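Side-chain contacts in TsrD (Streptomyces laurentii, PDB 5X7L), which belongs to the SnoaL-like family of the NTF2 clan, small alpha-plus-beta proteins in which helices pack against a curved antiparallel sheet: residues L111-G115 / L116-H120; R51-I54 / R55-S59. One frame throughout, in Å; residues are numbered along the deposited sequence.

How the contacts relate
Both contacts are local, each within one continuous run of chain, and both are partly buried; their centres lie about 21 Å apart and their nearest atoms about 8 Å apart, so they do not touch. Contact 1 (111-115 with 116-120) joins the strands 101-113 and 116-124 at their hairpin turn, and its backbone bonds run across from strand to strand. Contact 2 (51-54 with 55-59) lies inside one helix, 47-60, where the bonds run from one turn to the next. Each has a buried aromatic on its inner side, Phe117 in contact 1 and Trp57 in contact 2. Besides leucines the hairpin's outer face carries acidic and amide groups, whereas arginines line the helix.

Contact 1 of 2, residues L111-G115 / L116-H120; sequences LIEDG and LFAQH
Ile112 and Phe117 lie side by side and point the same way from a non-hydrogen-bonded antiparallel pair. Ile112 CG1 meets the Phe117 ring at its edge, in the ring plane, 3.9 Å from CD1. For Phe117, chi1 (-58°) sets CG beside the backbone N and chi2 turns an edge to Ile112.

On the other face of the sheet Glu113 extends beyond CG along Ala118, bringing OE1 to 3.4 Å from Ala118 CB. Leu111 and Gln119 cross at a slant there, with Leu111 CD2 3.6 Å from Gln119 OE1. Arg37 salt-bridges Glu113 and hydrogen-bonds to Gln119.

A type I' turn closes the hairpin, Asp114 and Gly115 both having positive phi; Glu113 N bonds to Leu116 O at 2.8 Å and Leu116 N returns to Glu113 O at 3.0 Å. Leu111 takes Ala118 N on its O (2.8 Å) and gives its N to Gln119 O; with Ala118 leaving the beta region (phi/psi -115/-14°), the pattern is that of a classic beta bulge.

Phe117 and Ile112 pack against helix 6-22, Leu111 reaches Lys77 of the adjoining strand 77-88, and Cys31 and His33, at short strand 32-33, bond to the Phe117 backbone on the edge away from 101-113.

Contact 2 of 2, residues R51-I54 / R55-S59; sequences RAAI and RRWAS
Arg55 folds back over the preceding turn and lays its guanidinium against Arg51 and Ala52. The bend at chi3 (-59°) swings the group back, and chi4 turns one face over Ala52 CA, with NH2 3.6 Å from Ala52 CB and NH1 3.8 Å from Arg51 CB. Arg51 runs the other way, extended, to salt bridges with Glu48 and Asp29, and the two guanidinium groups do not meet. In the backbone Arg55 N bonds to Arg51 O.

Arg56 starts on a different course, CG lying anti to the backbone N (chi1 174°) and the chain then bending at chi3. Its NH2 comes to a loose 4.2 Å from Ala53 CB, while NH1 sits 3.4 Å above one face of the Trp57 ring, offset toward the rim. Its backbone N bonds to Ala52 O at 3.0 Å.

These are the i to i+4 bonds of an alpha helix, here helix 47-60, which in this NTF2-clan fold packs beside helix 6-22: Ile54 turns inward to Ala19 and Tyr20.

Trp57 N reaches Ala53 O at 2.9 Å in a nearly straight bond (171° at the hydrogen). The indole meets the same carbonyl obliquely, its CD1 only 3.1 Å from Ala53 O, and the ring continues inward to meet Phe84 edge-to-face and to touch Ile92; an isopropyl alcohol lies near it. Ala58 N then donates to Ile54 O, with its CB resting beside that oxygen. At Ser59 the hydroxyl turns back, OG giving a 2.8 Å bond to Arg56 O, which also accepts Ser59 N from the same face of the carbonyl plane; Thr60 OG1 is a third partner of this oxygen, near the C-terminal end of the helix.

Contact 1 of 2, residues L111-G115 / L116-H120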
# COMPACT_ATOMS: atom_id res chain seq x y z
N LEU B 111 4.29 -1.96 -13.02
CA LEU B 111 4.50 -1.35 -14.33
C LEU B 111 4.54 -2.45 -15.38
O LEU B 111 5.28 -3.43 -15.24
CB LEU B 111 5.82 -0.57 -14.34
CG LEU B 111 6.24 0.09 -15.66
CD1 LEU B 111 5.28 1.20 -16.05
CD2 LEU B 111 7.67 0.62 -15.54
N ILE B 112 3.75 -2.29 -16.44
CA ILE B 112 3.68 -3.27 -17.53
C ILE B 112 4.58 -2.84 -18.69
O ILE B 112 4.43 -1.74 -19.22
CB ILE B 112 2.23 -3.44 -18.02
CG1 ILE B 112 1.32 -3.88 -16.87
CG2 ILE B 112 2.16 -4.43 -19.18
CD1 ILE B 112 -0.16 -3.67 -17.13
N GLU B 113 5.51 -3.71 -19.06
CA GLU B 113 6.38 -3.52 -20.22
C GLU B 113 6.40 -4.81 -21.02
O GLU B 113 6.54 -5.89 -20.44
CB GLU B 113 7.81 -3.18 -19.81
CG GLU B 113 7.96 -1.81 -19.18
CD GLU B 113 9.38 -1.53 -18.70
OE1 GLU B 113 10.24 -2.43 -18.77
OE2 GLU B 113 9.62 -0.40 -18.24
N ASP B 114 6.27 -4.70 -22.33
CA ASP B 114 6.28 -5.87 -23.21
C ASP B 114 5.24 -6.90 -22.76
O ASP B 114 5.48 -8.10 -22.82
CB ASP B 114 7.68 -6.50 -23.26
CG ASP B 114 8.75 -5.51 -23.68
OD1 ASP B 114 8.55 -4.83 -24.71
OD2 ASP B 114 9.78 -5.41 -22.99
N GLY B 115 4.09 -6.41 -22.30
CA GLY B 115 2.99 -7.28 -21.90
C GLY B 115 3.17 -8.03 -20.58
O GLY B 115 2.39 -8.93 -20.29
N LEU B 116 4.17 -7.65 -19.80
CA LEU B 116 4.49 -8.33 -18.54
C LEU B 116 4.79 -7.31 -17.45
O LEU B 116 5.16 -6.18 -17.74
CB LEU B 116 5.69 -9.27 -18.73
CG LEU B 116 5.50 -10.41 -19.73
CD1 LEU B 116 6.84 -11.03 -20.10
CD2 LEU B 116 4.56 -11.48 -19.17
N PHE B 117 4.65 -7.71 -16.19
CA PHE B 117 5.06 -6.84 -15.08
C PHE B 117 6.58 -6.76 -15.06
O PHE B 117 7.25 -7.79 -15.02
CB PHE B 117 4.56 -7.35 -13.73
CG PHE B 117 3.06 -7.51 -13.63
CD1 PHE B 117 2.19 -6.63 -14.27
CD2 PHE B 117 2.52 -8.53 -12.86
CE1 PHE B 117 0.82 -6.78 -14.15
CE2 PHE B 117 1.16 -8.68 -12.74
CZ PHE B 117 0.30 -7.81 -13.38
N ALA B 118 7.12 -5.54 -15.07
CA ALA B 118 8.57 -5.34 -15.16
C ALA B 118 9.18 -4.70 -13.92
O ALA B 118 10.40 -4.70 -13.75
CB ALA B 118 8.90 -4.49 -16.39
N GLN B 119 8.33 -4.15 -13.06
CA GLN B 119 8.78 -3.43 -11.89
C GLN B 119 7.58 -3.23 -10.97
O GLN B 119 6.45 -3.27 -11.44
CB GLN B 119 9.38 -2.10 -12.37
CG GLN B 119 9.39 -0.96 -11.40
CD GLN B 119 10.12 0.25 -11.93
OE1 GLN B 119 10.35 0.41 -13.13
NE2 GLN B 119 10.52 1.11 -11.01
N HIS B 120 7.82 -3.06 -9.67
CA HIS B 120 6.73 -2.77 -8.74
C HIS B 120 7.11 -1.75 -7.68
O HIS B 120 8.29 -1.53 -7.41
CB HIS B 120 6.21 -4.04 -8.06
CG HIS B 120 7.15 -4.61 -7.05
ND1 HIS B 120 8.03 -5.63 -7.35
CD2 HIS B 120 7.35 -4.31 -5.74
CE1 HIS B 120 8.73 -5.93 -6.27
NE2 HIS B 120 8.34 -5.14 -5.28

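Contact 2 of 2, residues R51-I54 / R55-S59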
# COMPACT_ATOMS: atom_id res chain seq x y z
N ARG B 51 11.85 -15.31 -8.60
CA ARG B 51 11.83 -16.77 -8.42
C ARG B 51 12.38 -17.14 -7.04
O ARG B 51 11.86 -18.03 -6.37
CB ARG B 51 12.64 -17.47 -9.50
CG ARG B 51 12.08 -17.30 -10.90
CD ARG B 51 13.06 -17.82 -11.93
NE ARG B 51 12.53 -17.74 -13.28
CZ ARG B 51 13.24 -17.94 -14.39
NH1 ARG B 51 14.55 -18.19 -14.31
NH2 ARG B 51 12.66 -17.88 -15.57
N ALA B 52 13.44 -16.44 -6.63
CA ALA B 52 14.04 -16.67 -5.31
C ALA B 52 13.06 -16.38 -4.18
O ALA B 52 13.03 -17.08 -3.17
CB ALA B 52 15.31 -15.83 -5.15
N ALA B 53 12.25 -15.34 -4.35
CA ALA B 53 11.22 -15.01 -3.36
C ALA B 53 10.21 -16.15 -3.22
O ALA B 53 9.85 -16.52 -2.10
CB ALA B 53 10.52 -13.71 -3.73
N ILE B 54 9.76 -16.71 -4.34
CA ILE B 54 8.82 -17.83 -4.31
C ILE B 54 9.40 -19.00 -3.51
O ILE B 54 8.71 -19.57 -2.66
CB ILE B 54 8.45 -18.34 -5.73
CG1 ILE B 54 7.72 -17.25 -6.53
CG2 ILE B 54 7.60 -19.60 -5.65
CD1 ILE B 54 6.45 -16.74 -5.90
N ARG B 55 10.65 -19.34 -3.78
CA ARG B 55 11.30 -20.44 -3.08
C ARG B 55 11.41 -20.16 -1.58
O ARG B 55 11.20 -21.05 -0.76
CB ARG B 55 12.68 -20.73 -3.67
CG ARG B 55 12.64 -21.20 -5.11
CD ARG B 55 13.96 -21.82 -5.53
NE ARG B 55 15.07 -20.88 -5.39
CZ ARG B 55 15.43 -19.98 -6.30
NH1 ARG B 55 14.76 -19.87 -7.45
NH2 ARG B 55 16.45 -19.17 -6.07
N ARG B 56 11.73 -18.92 -1.23
CA ARG B 56 11.86 -18.53 0.17
C ARG B 56 10.53 -18.65 0.91
O ARG B 56 10.48 -19.22 2.01
CB ARG B 56 12.40 -17.10 0.30
CG ARG B 56 12.43 -16.58 1.72
CD ARG B 56 13.13 -15.23 1.82
NE ARG B 56 12.54 -14.23 0.92
CZ ARG B 56 11.43 -13.55 1.17
NH1 ARG B 56 10.74 -13.75 2.29
NH2 ARG B 56 10.99 -12.66 0.28
N TRP B 57 9.47 -18.12 0.33
CA TRP B 57 8.15 -18.21 0.96
C TRP B 57 7.69 -19.65 1.11
O TRP B 57 7.09 -20.02 2.12
CB TRP B 57 7.11 -17.42 0.18
CG TRP B 57 7.26 -15.93 0.24
CD1 TRP B 57 7.45 -15.09 -0.81
CD2 TRP B 57 7.22 -15.11 1.42
NE1 TRP B 57 7.54 -13.79 -0.37
CE2 TRP B 57 7.40 -13.77 1.00
CE3 TRP B 57 7.06 -15.37 2.78
CZ2 TRP B 57 7.42 -12.70 1.89
CZ3 TRP B 57 7.07 -14.30 3.67
CH2 TRP B 57 7.25 -12.98 3.22
N ALA B 58 7.98 -20.47 0.10
CA ALA B 58 7.60 -21.89 0.12
C ALA B 58 8.26 -22.64 1.27
O ALA B 58 7.73 -23.65 1.74
CB ALA B 58 7.94 -22.54 -1.21
N SER B 59 9.42 -22.15 1.71
CA SER B 59 10.17 -22.80 2.79
C SER B 59 9.88 -22.21 4.17
O SER B 59 10.08 -22.89 5.18
CB SER B 59 11.67 -22.72 2.50
OG SER B 59 12.13 -21.39 2.52